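Local coordinates for protein putative Phosphate (Eubacterium rectale, PDB 3DAO) that is a putative phosphatase of the haloacid dehalogenase-like hydrolase family, probably removing phosphate from a substrate that is not known, at residues A[27-32]-A[60-65]; A[211-216]-A[239-244]. One frame throughout, in Å; residues are numbered along the deposited sequence.

Interaction 1. Residues A[27-32]-A[60-65]; sequences DIDGTL and VCSGRQ
Ile28 packs against Val60, Ser62 and Arg64 in the turn after strand 23-26. Its CB is 4.2 Å from Ser62 OG. CG1 points from there toward strand 57-61 and comes to 3.8 Å from Val60 CG1. The tip, CD1, presses on the same methyl at 3.4 Å from Val60 CG1, a tight carbon contact, and also lies alongside Ser62 CB. The CG2 branch goes the other way. With CG1 anti to the carbonyl carbon (chi1 -58°), CG2 is anti to the backbone N and lies over one face of the Arg64 guanidinium, off toward the rim and 3.7 Å from Arg64 NE.

The edge of that guanidinium belongs to Asp29. Arg64 holds the carboxylate side-on in a salt bridge. Arg64 NH2 donates to Asp29 OD1 at 2.7 Å and Arg64 NE to Asp29 OD2 at 3.0 Å, both at 163°. The two planes are 20° apart, and each oxygen is met on its syn side, somewhat out of the carboxylate plane. This fixes the rotation of the Asp29 carboxylate. Arg64 also reaches Ser37 O and Ser68 OG. Ser62 OG accepts from Arg64 N, an ST turn at the root of the arginine.

Asp27 CA and CB both lie against Cys61 O, with a CH...O contact of 3.0 Å from CA. The Asp27 carboxylate turns away from the segment, and Thr31 OG1 donates to Asp27 OD1 at 2.6 Å, from above the carboxylate plane. Asp27, Asp29 and Thr31 fit the DxDx(T/V) pattern. Such a loop at the end of one strand, beside a serine after the neighbouring parallel strand, is consistent with the first and second motifs of the haloacid dehalogenase active site.

Interaction 2. Residues A[211-216]-A[239-244]; sequences SKWTAL and DIEMLQ
Lys212 and Asp239 meet at the place where motifs III and IV of a haloacid dehalogenase core would lie. Lys212 is in the first turn of helix 212-222, and Asp239 follows Asp235 in a Gly-Asp-x-x-x-Asp sequence. The short helical segments approach to 9.1 Å between axes, at 49°. The lysine chain is extended beyond CG, and Lys212 NZ forms a salt bridge of 2.7 Å with Asp239 OD1, on its syn side but tilted 27° out of the plane. Asn238 OD1 is a further acceptor for NZ. Asp239 OD2 is taken by the backbone N of Asp235 and of Asn236, so the carboxylate is held from more than one direction. With a leucine in place of Lys212, Asp239 OD1 and Asp27 OD2 would probably both lose the cation they share.

Farther along, Trp213 CE3 packs 3.6 Å from CB of Met242, a selenomethionine. Leu216 CD2 meets Met242 SE at 4.2 Å, over Cys232 of strand 230-234.

Glu241 lies across Trp213, with Glu241 OE1 3.3 Å from Trp213 CB. One water links that oxygen to Trp213 N, and another links it to Ser211 OG. Ser211 is the N-cap, and its OG accepts from Thr214 N. Water-linked Glu241 is on the more exposed side, while the one buried ammonium faces several oxygen acceptors and would probably temper the negative charge gathered there.

Interactions 1 and 2 have centres 13 Å apart. Segments 27-32, 60-65 and 239-244 lie beyond the ends of adjacent parallel strands 23-26, 57-61 and 230-234; 211-216 brings Lys212 in from a helix. Lys212 bridges the two contacts. Its NZ makes a salt bridge of 3.1 Å with Asp27 OD2, and its CE packs 3.8 Å from Cys61 O. Asp27 OD2 and Asp239 OD2 are modelled 2.4 Å apart, a doubtfully short separation. Together the four segments supply what look like the four motifs of a haloacid dehalogenase active site. A pentaethylene glycol, probably from crystallisation, lies about 5 Å from the side chain of Arg64 and may mark a pocket.

Interaction 1. Residues A[27-32]-A[60-65]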
loop_
_atom_site.group_PDB
_atom_site.type_symbol
_atom_site.label_atom_id
_atom_site.label_comp_id
_atom_site.label_asym_id
_atom_site.label_seq_id
_atom_site.Cartn_x
_atom_site.Cartn_y
_atom_site.Cartn_z
ATOM N N ASP A 27 -2.397 6.808 -5.963
ATOM C CA ASP A 27 -1.581 6.610 -4.765
ATOM C C ASP A 27 -1.297 8.003 -4.197
ATOM O O ASP A 27 -1.786 9.019 -4.705
ATOM C CB ASP A 27 -0.360 5.640 -4.853
ATOM C CG ASP A 27 0.619 5.958 -5.943
ATOM O OD1 ASP A 27 0.489 7.017 -6.577
ATOM O OD2 ASP A 27 1.563 5.124 -6.134
ATOM N N ILE A 28 -0.534 8.032 -3.127
ATOM C CA ILE A 28 -0.353 9.235 -2.374
ATOM C C ILE A 28 1.061 9.750 -2.342
ATOM O O ILE A 28 1.358 10.889 -2.748
ATOM C CB ILE A 28 -0.804 8.964 -0.902
ATOM C CG1 ILE A 28 -2.278 8.510 -0.888
ATOM C CG2 ILE A 28 -0.571 10.182 -0.010
ATOM C CD1 ILE A 28 -2.797 8.087 0.473
ATOM N N ASP A 29 1.922 8.899 -1.821
ATOM C CA ASP A 29 3.306 9.289 -1.545
ATOM C C ASP A 29 4.180 9.461 -2.766
ATOM O O ASP A 29 4.533 8.514 -3.476
ATOM C CB ASP A 29 3.922 8.353 -0.530
ATOM C CG ASP A 29 3.248 8.461 0.835
ATOM O OD1 ASP A 29 3.274 9.538 1.464
ATOM O OD2 ASP A 29 2.730 7.433 1.304
ATOM N N GLY A 30 4.503 10.720 -2.996
ATOM C CA GLY A 30 5.307 11.114 -4.139
ATOM C C GLY A 30 4.431 11.385 -5.331
ATOM O O GLY A 30 4.918 11.715 -6.395
ATOM N N THR A 31 3.122 11.245 -5.138
ATOM C CA THR A 31 2.147 11.476 -6.229
ATOM C C THR A 31 1.334 12.732 -5.961
ATOM O O THR A 31 1.271 13.626 -6.798
ATOM C CB THR A 31 1.202 10.269 -6.402
ATOM O OG1 THR A 31 1.974 9.137 -6.850
ATOM C CG2 THR A 31 0.130 10.525 -7.413
ATOM N N LEU A 32 0.700 12.767 -4.789
ATOM C CA LEU A 32 -0.086 13.934 -4.344
ATOM C C LEU A 32 0.683 14.804 -3.382
ATOM O O LEU A 32 0.502 16.018 -3.329
ATOM C CB LEU A 32 -1.365 13.483 -3.618
ATOM C CG LEU A 32 -2.317 12.554 -4.409
ATOM C CD1 LEU A 32 -3.534 12.152 -3.536
ATOM C CD2 LEU A 32 -2.750 13.093 -5.738
ATOM N N VAL A 60 -8.539 5.932 -2.993
ATOM C CA VAL A 60 -7.182 6.158 -2.485
ATOM C C VAL A 60 -6.566 4.759 -2.420
ATOM O O VAL A 60 -7.097 3.877 -1.746
ATOM C CB VAL A 60 -7.190 6.798 -1.086
ATOM C CG1 VAL A 60 -5.805 7.031 -0.648
ATOM C CG2 VAL A 60 -7.970 8.117 -1.079
ATOM N N CYS A 61 -5.455 4.581 -3.126
ATOM C CA CYS A 61 -4.804 3.264 -3.348
ATOM C C CYS A 61 -3.316 3.369 -3.093
ATOM O O CYS A 61 -2.550 3.839 -3.949
ATOM C CB CYS A 61 -5.085 2.850 -4.786
ATOM S SG CYS A 61 -4.480 1.187 -5.191
ATOM N N SER A 62 -2.923 2.932 -1.901
ATOM C CA SER A 62 -1.591 3.178 -1.375
ATOM C C SER A 62 -0.974 2.133 -0.475
ATOM O O SER A 62 -1.597 1.169 -0.005
ATOM C CB SER A 62 -1.722 4.486 -0.566
ATOM O OG SER A 62 -0.544 4.926 0.071
ATOM N N GLY A 63 0.306 2.359 -0.256
ATOM C CA GLY A 63 1.080 1.548 0.674
ATOM C C GLY A 63 0.731 1.905 2.096
ATOM O O GLY A 63 1.021 1.187 3.031
ATOM N N ARG A 64 0.089 3.059 2.255
ATOM C CA ARG A 64 -0.208 3.562 3.592
ATOM C C ARG A 64 -1.269 2.766 4.312
ATOM O O ARG A 64 -2.097 2.103 3.688
ATOM C CB ARG A 64 -0.684 5.035 3.537
ATOM C CG ARG A 64 0.303 6.080 3.124
ATOM C CD ARG A 64 -0.262 7.456 3.523
ATOM N NE ARG A 64 0.629 8.534 3.087
ATOM C CZ ARG A 64 0.590 9.757 3.566
ATOM N NH1 ARG A 64 -0.283 10.050 4.510
ATOM N NH2 ARG A 64 1.443 10.660 3.122
ATOM N N GLN A 65 -1.220 2.858 5.641
ATOM C CA GLN A 65 -2.241 2.273 6.511
ATOM C C GLN A 65 -3.513 3.071 6.372
ATOM O O GLN A 65 -3.496 4.217 5.951
ATOM C CB GLN A 65 -1.864 2.340 7.989
ATOM C CG GLN A 65 -0.659 1.568 8.339
ATOM C CD GLN A 65 -0.421 1.608 9.814
ATOM O OE1 GLN A 65 -0.117 2.667 10.380
ATOM N NE2 GLN A 65 -0.528 0.448 10.456
#

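Interaction 2. Residues A[211-216]-A[239-244]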
loop_
_atom_site.group_PDB
_atom_site.type_symbol
_atom_site.label_atom_id
_atom_site.label_comp_id
_atom_site.label_asym_id
_atom_site.label_seq_id
_atom_site.Cartn_x
_atom_site.Cartn_y
_atom_site.Cartn_z
ATOM N N SER A 211 -1.616 -7.378 -4.711
ATOM C CA SER A 211 -1.091 -6.203 -5.394
ATOM C C SER A 211 -2.117 -5.082 -5.407
ATOM O O SER A 211 -3.291 -5.294 -5.154
ATOM C CB SER A 211 -0.736 -6.507 -6.839
ATOM O OG SER A 211 -1.905 -6.721 -7.656
ATOM N N LYS A 212 -1.650 -3.906 -5.784
ATOM C CA LYS A 212 -2.564 -2.770 -5.942
ATOM C C LYS A 212 -3.598 -3.087 -7.031
ATOM O O LYS A 212 -4.802 -2.834 -6.873
ATOM C CB LYS A 212 -1.799 -1.478 -6.291
ATOM C CG LYS A 212 -1.086 -0.832 -5.144
ATOM C CD LYS A 212 -0.300 0.390 -5.667
ATOM C CE LYS A 212 0.202 1.238 -4.541
ATOM N NZ LYS A 212 1.166 2.248 -5.078
ATOM N N TRP A 213 -3.167 -3.721 -8.114
ATOM C CA TRP A 213 -4.109 -4.018 -9.220
ATOM C C TRP A 213 -5.115 -5.091 -8.834
ATOM O O TRP A 213 -6.285 -5.021 -9.181
ATOM C CB TRP A 213 -3.407 -4.405 -10.526
ATOM C CG TRP A 213 -4.418 -4.642 -11.593
ATOM C CD1 TRP A 213 -4.777 -5.844 -12.118
ATOM C CD2 TRP A 213 -5.308 -3.673 -12.170
ATOM N NE1 TRP A 213 -5.799 -5.682 -13.039
ATOM C CE2 TRP A 213 -6.130 -4.356 -13.098
ATOM C CE3 TRP A 213 -5.455 -2.298 -12.034
ATOM C CZ2 TRP A 213 -7.096 -3.708 -13.851
ATOM C CZ3 TRP A 213 -6.434 -1.649 -12.812
ATOM C CH2 TRP A 213 -7.225 -2.350 -13.690
ATOM N N THR A 214 -4.678 -6.077 -8.078
ATOM C CA THR A 214 -5.605 -7.111 -7.591
ATOM C C THR A 214 -6.752 -6.493 -6.795
ATOM O O THR A 214 -7.958 -6.759 -7.018
ATOM C CB THR A 214 -4.883 -8.180 -6.724
ATOM O OG1 THR A 214 -3.925 -8.858 -7.544
ATOM C CG2 THR A 214 -5.881 -9.231 -6.181
ATOM N N ALA A 215 -6.351 -5.642 -5.862
ATOM C CA ALA A 215 -7.299 -4.985 -4.977
ATOM C C ALA A 215 -8.184 -4.029 -5.774
ATOM O O ALA A 215 -9.378 -3.950 -5.533
ATOM C CB ALA A 215 -6.600 -4.209 -3.845
ATOM N N LEU A 216 -7.579 -3.299 -6.694
ATOM C CA LEU A 216 -8.352 -2.346 -7.497
ATOM C C LEU A 216 -9.330 -3.080 -8.385
ATOM O O LEU A 216 -10.463 -2.665 -8.565
ATOM C CB LEU A 216 -7.445 -1.395 -8.278
ATOM C CG LEU A 216 -8.109 -0.206 -8.947
ATOM C CD1 LEU A 216 -8.856 0.595 -7.913
ATOM C CD2 LEU A 216 -7.082 0.660 -9.713
ATOM N N ASP A 239 3.277 0.699 -9.415
ATOM C CA ASP A 239 2.035 1.258 -9.990
ATOM C C ASP A 239 1.897 0.891 -11.446
ATOM O O ASP A 239 0.896 1.177 -12.090
ATOM C CB ASP A 239 2.057 2.797 -9.923
ATOM C CG ASP A 239 1.887 3.324 -8.521
ATOM O OD1 ASP A 239 1.074 2.768 -7.748
ATOM O OD2 ASP A 239 2.570 4.304 -8.187
ATOM N N ILE A 240 2.924 0.243 -11.965
ATOM C CA ILE A 240 2.962 -0.046 -13.406
ATOM C C ILE A 240 1.764 -0.858 -13.924
ATOM O O ILE A 240 1.175 -0.548 -14.960
ATOM C CB ILE A 240 4.316 -0.674 -13.832
ATOM C CG1 ILE A 240 5.365 0.437 -13.902
ATOM C CG2 ILE A 240 4.192 -1.394 -15.173
ATOM C CD1 ILE A 240 6.830 -0.027 -14.162
ATOM N N GLU A 241 1.408 -1.898 -13.201
ATOM C CA GLU A 241 0.305 -2.758 -13.646
ATOM C C GLU A 241 -1.000 -1.953 -13.728
ATOM O O GLU A 241 -1.728 -2.038 -14.722
ATOM C CB GLU A 241 0.166 -3.980 -12.720
ATOM C CG GLU A 241 -0.909 -4.935 -13.173
ATOM C CD GLU A 241 -0.992 -6.208 -12.342
ATOM O OE1 GLU A 241 -0.685 -6.158 -11.115
ATOM O OE2 GLU A 241 -1.380 -7.246 -12.947
HETATM N N MSE A 242 -1.272 -1.122 -12.723
HETATM C CA MSE A 242 -2.535 -0.346 -12.742
HETATM C C MSE A 242 -2.469 0.719 -13.839
HETATM O O MSE A 242 -3.444 0.967 -14.554
HETATM C CB MSE A 242 -2.955 0.209 -11.351
HETATM C CG MSE A 242 -2.216 1.325 -10.804
HETATM SE SE MSE A 242 -3.129 1.827 -9.142
HETATM C CE MSE A 242 -2.084 3.416 -8.671
ATOM N N LEU A 243 -1.294 1.310 -14.010
ATOM C CA LEU A 243 -1.136 2.354 -15.057
ATOM C C LEU A 243 -1.367 1.746 -16.443
ATOM O O LEU A 243 -1.930 2.350 -17.339
ATOM C CB LEU A 243 0.236 3.027 -14.966
ATOM C CG LEU A 243 0.552 3.828 -13.695
ATOM C CD1 LEU A 243 2.046 4.261 -13.657
ATOM C CD2 LEU A 243 -0.370 5.038 -13.525
ATOM N N GLN A 244 -0.910 0.523 -16.619
ATOM C CA GLN A 244 -1.066 -0.194 -17.909
ATOM C C GLN A 244 -2.454 -0.673 -18.187
ATOM O O GLN A 244 -2.924 -0.653 -19.328
ATOM C CB GLN A 244 -0.172 -1.433 -17.968
ATOM C CG GLN A 244 1.291 -1.092 -18.065
ATOM C CD GLN A 244 2.186 -2.322 -18.101
ATOM O OE1 GLN A 244 1.814 -3.410 -17.656
ATOM N NE2 GLN A 244 3.382 -2.137 -18.591
HETATM O O HOH W 1 -1.173 -8.208 -9.697
HETATM O O HOH W 2 -0.394 -4.083 -9.177
#